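Local coordinates for protein (toxin) (Ustilago maydis, PDB 1KP6) that is the alpha subunit of the KP6 killer toxin, recognising receptors on sensitive fungal cells before the beta subunit joins in and the cells die, at residues A[26-31]-A[44-49]. Sequence-based numbering, arbitrary orientation.
Sequences ELRYAT and YDARAG
Arg28 sets its CG between the backbone N and the carbonyl carbon (chi1 71°), runs straight through chi2 and then bends at chi3, which lays its guanidinium against segment 44-49, while Tyr44, with CG anti to the backbone N (chi1 177°), carries its ring toward helix 28-32. Arg28 NH2 donates to Ala46 O at 2.7 Å, nearly straight at 169°, in the guanidinium plane and on a lone pair of the carbonyl; the bond from NH1 to the same oxygen is weak. One face of the guanidinium carries Tyr44 OH and Gly49 CA. The Tyr44 ring comes in nearly perpendicular to the guanidinium; its OH is 3.5 Å from Arg28 NH2, but the angle is too poor for a bond. Thr31 CG2 meets the edge of this ring, 4.1 Å from Tyr44 CE1, and rests 3.5 Å from Gly49 O. Glu26 OE1 is hydrogen-bonded to His50 NE2, and each of two waters also links it to Ala48 O. The turn at 46-49 is shaped by Gly49 N donating to Asp45 O and by an Asx turn in which Arg47 N donates to Asp45 OD1. The contact thus ties the start of helix 28-32, with Leu27 as N-cap, to the connection between antiparallel strands 42-45 and 50-53. Thr31 OG1 hydrogen-bonds Cys18 N of strand 14-19, and the Thr31 side chain touches Trp17 of the same strand and Cys51 of strand 50-53.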
loop_
_atom_site.group_PDB
_atom_site.type_symbol
_atom_site.label_atom_id
_atom_site.label_comp_id
_atom_site.label_asym_id
_atom_site.label_seq_id
_atom_site.Cartn_x
_atom_site.Cartn_y
_atom_site.Cartn_z
ATOM N N GLU A 26 2.724 7.503 9.798
ATOM C CA GLU A 26 2.909 6.734 8.581
ATOM C C GLU A 26 4.341 6.212 8.578
ATOM O O GLU A 26 5.267 6.910 9.000
ATOM C CB GLU A 26 2.669 7.623 7.361
ATOM C CG GLU A 26 1.271 8.204 7.319
ATOM C CD GLU A 26 0.917 8.796 5.973
ATOM O OE1 GLU A 26 1.771 8.765 5.070
ATOM O OE2 GLU A 26 -0.219 9.294 5.817
ATOM N N LEU A 27 4.524 4.982 8.113
ATOM C CA LEU A 27 5.851 4.377 8.088
ATOM C C LEU A 27 6.228 4.014 6.661
ATOM O O LEU A 27 5.895 2.928 6.192
ATOM C CB LEU A 27 5.868 3.135 8.981
ATOM C CG LEU A 27 5.468 3.434 10.435
ATOM C CD1 LEU A 27 5.270 2.159 11.213
ATOM C CD2 LEU A 27 6.516 4.308 11.093
ATOM N N ARG A 28 6.933 4.913 5.981
ATOM C CA ARG A 28 7.303 4.665 4.597
ATOM C C ARG A 28 8.176 3.453 4.330
ATOM O O ARG A 28 7.934 2.737 3.367
ATOM C CB ARG A 28 7.907 5.908 3.929
ATOM C CG ARG A 28 9.275 6.312 4.378
ATOM C CD ARG A 28 9.712 7.587 3.649
ATOM N NE ARG A 28 9.953 7.362 2.229
ATOM C CZ ARG A 28 9.340 8.015 1.238
ATOM N NH1 ARG A 28 8.428 8.949 1.491
ATOM N NH2 ARG A 28 9.642 7.725 -0.021
ATOM N N TYR A 29 9.153 3.187 5.188
ATOM C CA TYR A 29 10.031 2.045 4.956
ATOM C C TYR A 29 9.337 0.710 5.145
ATOM O O TYR A 29 9.597 -0.238 4.402
ATOM C CB TYR A 29 11.320 2.175 5.762
ATOM C CG TYR A 29 12.064 3.434 5.369
ATOM C CD1 TYR A 29 12.635 3.558 4.105
ATOM C CD2 TYR A 29 12.146 4.524 6.234
ATOM C CE1 TYR A 29 13.267 4.732 3.706
ATOM C CE2 TYR A 29 12.783 5.714 5.840
ATOM C CZ TYR A 29 13.340 5.807 4.577
ATOM O OH TYR A 29 13.972 6.967 4.185
ATOM N N ALA A 30 8.430 0.639 6.112
ATOM C CA ALA A 30 7.654 -0.580 6.343
ATOM C C ALA A 30 6.712 -0.747 5.142
ATOM O O ALA A 30 6.538 -1.847 4.629
ATOM C CB ALA A 30 6.845 -0.455 7.632
ATOM N N THR A 31 6.129 0.357 4.680
ATOM C CA THR A 31 5.236 0.326 3.528
ATOM C C THR A 31 5.979 -0.141 2.256
ATOM O O THR A 31 5.500 -1.030 1.546
ATOM C CB THR A 31 4.576 1.715 3.301
ATOM O OG1 THR A 31 3.790 2.059 4.449
ATOM C CG2 THR A 31 3.683 1.698 2.036
ATOM N N TYR A 44 4.401 1.193 -5.759
ATOM C CA TYR A 44 4.883 1.957 -4.618
ATOM C C TYR A 44 5.111 3.394 -5.050
ATOM O O TYR A 44 5.920 3.670 -5.944
ATOM C CB TYR A 44 6.186 1.389 -4.043
ATOM C CG TYR A 44 6.732 2.234 -2.897
ATOM C CD1 TYR A 44 6.043 2.319 -1.682
ATOM C CD2 TYR A 44 7.910 2.977 -3.038
ATOM C CE1 TYR A 44 6.513 3.122 -0.633
ATOM C CE2 TYR A 44 8.390 3.787 -1.988
ATOM C CZ TYR A 44 7.686 3.849 -0.798
ATOM O OH TYR A 44 8.139 4.624 0.240
ATOM N N ASP A 45 4.386 4.308 -4.431
ATOM C CA ASP A 45 4.541 5.716 -4.745
ATOM C C ASP A 45 5.513 6.330 -3.737
ATOM O O ASP A 45 5.122 6.664 -2.615
ATOM C CB ASP A 45 3.178 6.417 -4.706
ATOM C CG ASP A 45 3.285 7.927 -4.836
ATOM O OD1 ASP A 45 4.291 8.441 -5.366
ATOM O OD2 ASP A 45 2.346 8.610 -4.403
ATOM N N ALA A 46 6.768 6.497 -4.153
ATOM C CA ALA A 46 7.804 7.061 -3.290
ATOM C C ALA A 46 7.578 8.515 -2.852
ATOM O O ALA A 46 8.165 8.958 -1.868
ATOM C CB ALA A 46 9.166 6.911 -3.944
ATOM N N ARG A 47 6.751 9.269 -3.581
ATOM C CA ARG A 47 6.486 10.656 -3.208
ATOM C C ARG A 47 5.625 10.701 -1.959
ATOM O O ARG A 47 5.929 11.431 -1.026
ATOM C CB ARG A 47 5.827 11.425 -4.355
ATOM C CG ARG A 47 6.711 11.502 -5.594
ATOM C CD ARG A 47 6.074 12.322 -6.691
ATOM N NE ARG A 47 6.031 13.733 -6.333
ATOM C CZ ARG A 47 5.369 14.663 -7.013
ATOM N NH1 ARG A 47 4.669 14.341 -8.103
ATOM N NH2 ARG A 47 5.395 15.919 -6.596
ATOM N N ALA A 48 4.583 9.877 -1.916
ATOM C CA ALA A 48 3.692 9.833 -0.756
ATOM C C ALA A 48 4.105 8.767 0.243
ATOM O O ALA A 48 3.680 8.810 1.391
ATOM C CB ALA A 48 2.260 9.584 -1.194
ATOM N N GLY A 49 4.945 7.828 -0.191
ATOM C CA GLY A 49 5.372 6.738 0.669
ATOM C C GLY A 49 4.198 5.798 0.882
ATOM O O GLY A 49 4.058 5.215 1.959
HETATM O O HOH W 1 4.390 8.043 4.124
HETATM O O HOH W 2 2.748 10.797 2.833
#